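Local coordinates for protein haloacid dehalogenase (Pseudomonas aeruginosa, PDB 3UMC) that probably hydrolyses the carbon-halogen bond of L-2-haloacids, replacing the halide with a hydroxyl group, at residues E42-L47 with E59-W64. Sequence-based numbering, arbitrary orientation.
Sequences EQFQAL and ELTDRW
F44 on helix 36-50 and T61 on helix 57-67 mark where the two backbones come nearest, with F44 CA 8.5 Å from T61 CA. The short segments 42-47 and 59-64 run roughly antiparallel, their N-to-C directions 140° apart, and their axes approach to 10.8 Å at the closest point. At that spacing one large side chain does the bridging: from 42-47, F44 alone touches the other segment, and L60, T61 and W64 receive it. With CG anti to its carbonyl carbon (chi1 -82°), F44 carries its ring across the gap. L60 crosses it at about a right angle, CB lying over one ring face and CD1 reaching the CE1 corner, where F44 CE1 and L60 CD1 are 3.8 Å apart. T61 meets another part of the ring through its hydroxyl; OG1 sits 3.4 Å from F44 CD2 and just as near CE2, in an oblique approach. That oxygen is not short of a partner, since it hydrogen-bonds to the carbonyl of C57 one turn back in its own helix. One turn beyond L60, W64 brings the six-membered part of its indole to the far end of the phenyl ring, F44 CZ to W64 CZ3 being a looser 4.2 Å. W64 NE1 is hydrogen-bonded to the carbonyl oxygen of H89. Outside the pair, F115 packs edge-to-face with F44 and W116 with W64, while I112 of helix 106-113 touches both F44 and W64. The arrangement is a largely apolar helix-helix packing in an all-helical region that follows the first strand of the Rossmann-like core, 24-27, and is consistent with the helical cap inserted at this point in L-2-haloacid dehalogenases.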
# COMPACT_ATOMS: atom_id res chain seq x y z
N GLU A 42 3.08 0.60 -28.55
CA GLU A 42 2.09 1.59 -28.86
C GLU A 42 2.55 3.02 -28.55
O GLU A 42 2.26 3.94 -29.31
CB GLU A 42 0.86 1.26 -28.05
CG GLU A 42 -0.42 2.00 -28.44
CD GLU A 42 -1.69 1.16 -28.19
OE1 GLU A 42 -1.58 -0.10 -28.03
OE2 GLU A 42 -2.80 1.77 -28.19
N GLN A 43 3.29 3.20 -27.46
CA GLN A 43 3.64 4.52 -27.02
C GLN A 43 4.80 5.04 -27.91
O GLN A 43 4.85 6.21 -28.25
CB GLN A 43 3.99 4.51 -25.53
CG GLN A 43 2.74 4.48 -24.62
CD GLN A 43 3.09 4.44 -23.14
OE1 GLN A 43 2.98 5.43 -22.41
NE2 GLN A 43 3.56 3.31 -22.70
N PHE A 44 5.73 4.16 -28.23
CA PHE A 44 6.75 4.46 -29.21
C PHE A 44 6.23 4.92 -30.59
O PHE A 44 6.84 5.79 -31.18
CB PHE A 44 7.69 3.28 -29.41
CG PHE A 44 8.74 3.18 -28.39
CD1 PHE A 44 9.71 4.16 -28.29
CD2 PHE A 44 8.77 2.11 -27.48
CE1 PHE A 44 10.70 4.09 -27.31
CE2 PHE A 44 9.77 2.02 -26.52
CZ PHE A 44 10.73 3.03 -26.43
N GLN A 45 5.14 4.31 -31.06
CA GLN A 45 4.50 4.64 -32.34
C GLN A 45 3.72 5.94 -32.34
O GLN A 45 3.52 6.54 -33.39
CB GLN A 45 3.46 3.57 -32.72
CG GLN A 45 4.00 2.18 -33.06
CD GLN A 45 2.88 1.26 -33.47
OE1 GLN A 45 1.78 1.33 -32.92
NE2 GLN A 45 3.15 0.38 -34.41
N ALA A 46 3.15 6.30 -31.18
CA ALA A 46 2.50 7.60 -31.02
C ALA A 46 3.56 8.69 -31.08
O ALA A 46 3.30 9.79 -31.54
CB ALA A 46 1.76 7.65 -29.73
N LEU A 47 4.74 8.35 -30.61
CA LEU A 47 5.87 9.23 -30.62
C LEU A 47 6.43 9.38 -32.03
O LEU A 47 6.76 10.50 -32.48
CB LEU A 47 6.94 8.65 -29.72
CG LEU A 47 8.08 9.56 -29.35
CD1 LEU A 47 7.57 10.85 -28.63
CD2 LEU A 47 9.08 8.77 -28.51
N GLU A 59 12.26 -3.24 -31.43
CA GLU A 59 13.63 -3.57 -31.05
C GLU A 59 14.02 -2.85 -29.76
O GLU A 59 14.65 -3.46 -28.88
CB GLU A 59 14.58 -3.24 -32.24
CG GLU A 59 15.88 -4.06 -32.34
CD GLU A 59 16.78 -3.63 -33.55
OE1 GLU A 59 16.23 -3.19 -34.59
OE2 GLU A 59 18.03 -3.70 -33.45
N LEU A 60 13.65 -1.57 -29.64
CA LEU A 60 13.82 -0.78 -28.42
C LEU A 60 13.12 -1.42 -27.21
O LEU A 60 13.74 -1.64 -26.17
CB LEU A 60 13.26 0.63 -28.60
CG LEU A 60 14.21 1.62 -29.24
CD1 LEU A 60 13.47 2.92 -29.61
CD2 LEU A 60 15.40 1.87 -28.30
N THR A 61 11.84 -1.71 -27.39
CA THR A 61 11.02 -2.32 -26.34
C THR A 61 11.65 -3.62 -25.87
O THR A 61 11.85 -3.79 -24.69
CB THR A 61 9.62 -2.55 -26.80
OG1 THR A 61 9.03 -1.28 -27.09
CG2 THR A 61 8.84 -3.30 -25.73
N ASP A 62 12.00 -4.50 -26.81
CA ASP A 62 12.51 -5.81 -26.46
C ASP A 62 13.89 -5.79 -25.86
O ASP A 62 14.18 -6.54 -24.92
CB ASP A 62 12.44 -6.76 -27.68
CG ASP A 62 11.00 -7.20 -27.96
OD1 ASP A 62 10.14 -6.90 -27.09
OD2 ASP A 62 10.74 -7.82 -29.04
N ARG A 63 14.76 -4.94 -26.39
CA ARG A 63 16.09 -4.80 -25.83
C ARG A 63 16.05 -4.14 -24.43
O ARG A 63 16.84 -4.49 -23.57
CB ARG A 63 16.97 -3.99 -26.80
CG ARG A 63 17.40 -4.75 -28.13
CD ARG A 63 18.58 -5.73 -27.89
NE ARG A 63 19.69 -5.12 -27.15
CZ ARG A 63 20.60 -4.30 -27.67
NH1 ARG A 63 20.55 -3.95 -28.97
NH2 ARG A 63 21.57 -3.80 -26.89
N TRP A 64 15.16 -3.17 -24.24
CA TRP A 64 15.09 -2.44 -22.97
C TRP A 64 14.77 -3.41 -21.82
O TRP A 64 15.42 -3.40 -20.77
CB TRP A 64 14.02 -1.38 -23.05
CG TRP A 64 14.11 -0.28 -22.06
CD1 TRP A 64 15.01 -0.13 -21.04
CD2 TRP A 64 13.24 0.81 -21.98
NE1 TRP A 64 14.77 1.04 -20.36
CE2 TRP A 64 13.67 1.62 -20.90
CE3 TRP A 64 12.14 1.20 -22.71
CZ2 TRP A 64 13.02 2.77 -20.56
CZ3 TRP A 64 11.51 2.33 -22.37
CH2 TRP A 64 11.94 3.12 -21.32